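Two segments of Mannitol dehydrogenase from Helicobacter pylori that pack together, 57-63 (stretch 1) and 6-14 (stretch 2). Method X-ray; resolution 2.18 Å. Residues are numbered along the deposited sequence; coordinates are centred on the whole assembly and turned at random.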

# COMPACT_ATOMS: atom_id res chain seq x y z
N ILE B 57 -14.29 -21.18 15.87
CA ILE B 57 -15.41 -22.12 15.96
C ILE B 57 -14.83 -23.48 16.39
O ILE B 57 -14.06 -24.09 15.62
CB ILE B 57 -16.20 -22.19 14.59
CG1 ILE B 57 -16.77 -20.81 14.21
CG2 ILE B 57 -17.37 -23.26 14.67
CD1 ILE B 57 -16.89 -20.57 12.65
N TYR B 58 -15.24 -23.96 17.57
CA TYR B 58 -14.77 -25.20 18.22
C TYR B 58 -15.92 -26.17 18.41
O TYR B 58 -17.01 -25.72 18.68
CB TYR B 58 -14.18 -24.89 19.63
CG TYR B 58 -12.97 -23.99 19.55
CD1 TYR B 58 -13.06 -22.61 19.87
CD2 TYR B 58 -11.73 -24.51 19.12
CE1 TYR B 58 -11.92 -21.80 19.77
CE2 TYR B 58 -10.62 -23.71 19.02
CZ TYR B 58 -10.72 -22.35 19.32
OH TYR B 58 -9.58 -21.59 19.20
N PRO B 59 -15.69 -27.50 18.26
CA PRO B 59 -14.45 -28.17 17.92
C PRO B 59 -13.96 -27.89 16.49
O PRO B 59 -14.76 -27.88 15.50
CB PRO B 59 -14.77 -29.66 18.08
CG PRO B 59 -16.24 -29.80 17.87
CD PRO B 59 -16.84 -28.45 18.37
N MET B 60 -12.66 -27.67 16.38
CA MET B 60 -12.10 -27.22 15.10
C MET B 60 -11.18 -28.27 14.53
O MET B 60 -10.36 -28.86 15.24
CB MET B 60 -11.31 -25.94 15.28
CG MET B 60 -10.69 -25.37 13.99
SD MET B 60 -9.71 -23.84 14.22
CE MET B 60 -10.89 -22.77 15.05
N ILE B 61 -11.27 -28.49 13.23
CA ILE B 61 -10.32 -29.40 12.58
C ILE B 61 -9.63 -28.64 11.47
O ILE B 61 -10.20 -28.48 10.38
CB ILE B 61 -10.99 -30.67 12.00
CG1 ILE B 61 -11.51 -31.58 13.13
CG2 ILE B 61 -10.01 -31.48 11.14
CD1 ILE B 61 -12.19 -32.90 12.67
N PRO B 62 -8.41 -28.15 11.72
CA PRO B 62 -7.76 -27.34 10.70
C PRO B 62 -7.17 -28.19 9.57
O PRO B 62 -7.46 -29.43 9.49
CB PRO B 62 -6.64 -26.60 11.47
CG PRO B 62 -6.95 -26.82 12.94
CD PRO B 62 -7.62 -28.19 12.96
N GLY B 63 -6.34 -27.55 8.72
CA GLY B 63 -5.74 -28.21 7.59
C GLY B 63 -6.42 -27.86 6.30
O GLY B 63 -7.61 -28.14 6.11
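Stretch 2, residues 6-14: KGFAIFSKD

Two chain segments far apart in sequence need not share a whole sheet to be fixed against each other; one reciprocal pair of backbone hydrogen bonds can set the register, leaving the flanking side chains to complete the contact. Residues 6-14 of Helicobacter pylori mannitol dehydrogenase, lying against residues 57-63, illustrate the principle. The second segment enters as a strand and continues as loop or turn, while the first has no regular secondary structure. They meet in an antiparallel bridge at Met 60 and Ile 10, although their end-to-end directions over the touching parts are 120° apart, so the two paths run only broadly against each other. Together they bury 478 Å² of surface.

The approach begins quietly. Lys 6, extended like the strand to which it belongs, points its CA-CB bond away from the partner and makes no contact. At Gly 7 the backbone is almost fully stretched, with phi/psi of -173/-165°, and its CA lies 4.4 Å from Ile 61 CD1. An ideal CB here would point toward the partner and come tightly against that same methyl, so the lack of a side chain leaves room for the isoleucine. Phe 8 contributes mainly through its backbone: its O is 3.7 Å from Ile 61 CG1, whereas the end of its side chain leads away.

With Ala 9 the segments close in. Its small CB packs 3.7 Å from Ile 61 CG1 and 4.4 Å from Pro 59 CB, and its CA makes a CA-H...O contact of 3.3 Å with Met 60 O. That carbonyl also accepts the first hydrogen bond of the bridge, from Ile 10 N to Met 60 O at 3.0 Å. The return bond, from Met 60 N to Ile 10 O, is equally short at 3.0 Å, and both are close to linear, with angles of 164° and 170°. Ile 10 O is approached as well by Pro 59 CA, at 3.5 Å in a second CA-H...O contact, and it lies near the plane of the Tyr 58 ring, at its edge, 3.4 Å from Tyr 58 CD2. Beside the bridge, Ile 10 CG2 rests 4.0 Å from Met 60 CB.

Beyond the bridge, aromatic rings take over. The CA-CB bond of Phe 11 points away, yet the end of the side chain comes nearer, and Pro 59 CB sits over a face of the phenyl ring, 3.8 Å from Phe 11 CZ and only 9° off the ring normal. The proline, which follows a cis peptide bond, thus offers a CH group to the aromatic surface. The roles reverse at Ser 12: its CA lies over a face of the Tyr 58 ring, a CH-pi contact made by the backbone carbon while the CA-CB bond points away. Lys 13 ends the contact, its CA 3.6 Å from Tyr 58 OH, and Asp 14 lies out of reach.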

# COMPACT_ATOMS: atom_id res chain seq x y z
N LYS B 6 -13.30 -39.18 10.45
CA LYS B 6 -12.51 -38.97 11.64
C LYS B 6 -11.31 -38.08 11.42
O LYS B 6 -10.83 -37.94 10.31
CB LYS B 6 -12.13 -40.29 12.32
CG LYS B 6 -11.75 -41.39 11.36
CD LYS B 6 -11.58 -42.68 12.13
CE LYS B 6 -11.23 -43.83 11.23
NZ LYS B 6 -10.23 -44.66 11.97
N GLY B 7 -10.82 -37.51 12.49
CA GLY B 7 -9.74 -36.56 12.40
C GLY B 7 -9.20 -36.13 13.74
O GLY B 7 -9.44 -36.76 14.75
N PHE B 8 -8.44 -35.05 13.69
CA PHE B 8 -7.76 -34.52 14.84
C PHE B 8 -8.29 -33.13 15.09
O PHE B 8 -8.05 -32.22 14.26
CB PHE B 8 -6.23 -34.54 14.58
CG PHE B 8 -5.70 -35.94 14.46
CD1 PHE B 8 -5.59 -36.54 13.20
CD2 PHE B 8 -5.47 -36.70 15.60
CE1 PHE B 8 -5.16 -37.88 13.06
CE2 PHE B 8 -5.06 -38.06 15.49
CZ PHE B 8 -4.89 -38.63 14.21
N ALA B 9 -9.07 -33.02 16.18
CA ALA B 9 -9.77 -31.81 16.59
C ALA B 9 -9.17 -31.15 17.83
O ALA B 9 -8.67 -31.83 18.75
CB ALA B 9 -11.33 -32.08 16.84
N ILE B 10 -9.30 -29.82 17.89
CA ILE B 10 -9.00 -29.05 19.13
C ILE B 10 -10.27 -28.41 19.66
O ILE B 10 -11.08 -27.87 18.88
CB ILE B 10 -7.88 -28.02 18.81
CG1 ILE B 10 -7.54 -27.18 20.06
CG2 ILE B 10 -8.27 -27.14 17.57
CD1 ILE B 10 -6.39 -26.16 19.81
N PHE B 11 -10.51 -28.49 20.97
CA PHE B 11 -11.80 -28.07 21.48
C PHE B 11 -11.89 -26.67 22.06
O PHE B 11 -13.00 -26.18 22.38
CB PHE B 11 -12.29 -29.04 22.53
CG PHE B 11 -13.06 -30.18 21.95
CD1 PHE B 11 -12.40 -31.18 21.19
CD2 PHE B 11 -14.46 -30.25 22.12
CE1 PHE B 11 -13.11 -32.26 20.63
CE2 PHE B 11 -15.19 -31.33 21.56
CZ PHE B 11 -14.50 -32.34 20.81
N SER B 12 -10.74 -26.07 22.31
CA SER B 12 -10.69 -24.67 22.66
C SER B 12 -9.22 -24.26 22.52
O SER B 12 -8.36 -25.09 22.31
CB SER B 12 -11.19 -24.39 24.06
OG SER B 12 -10.20 -24.76 24.98
N LYS B 13 -8.97 -22.97 22.64
CA LYS B 13 -7.73 -22.38 22.17
C LYS B 13 -6.51 -22.85 22.95
O LYS B 13 -5.42 -22.78 22.45
CB LYS B 13 -7.84 -20.85 22.30
CG LYS B 13 -7.85 -20.44 23.78
CD LYS B 13 -8.53 -19.16 24.03
CE LYS B 13 -7.74 -18.03 23.56
NZ LYS B 13 -8.33 -16.97 24.38
N ASP B 14 -6.69 -23.30 24.17
CA ASP B 14 -5.57 -23.79 24.99
C ASP B 14 -5.48 -25.29 25.18
O ASP B 14 -4.72 -25.72 26.05
CB ASP B 14 -5.62 -23.22 26.42
CG ASP B 14 -5.61 -21.72 26.46
OD1 ASP B 14 -4.81 -21.10 25.73
OD2 ASP B 14 -6.40 -21.18 27.24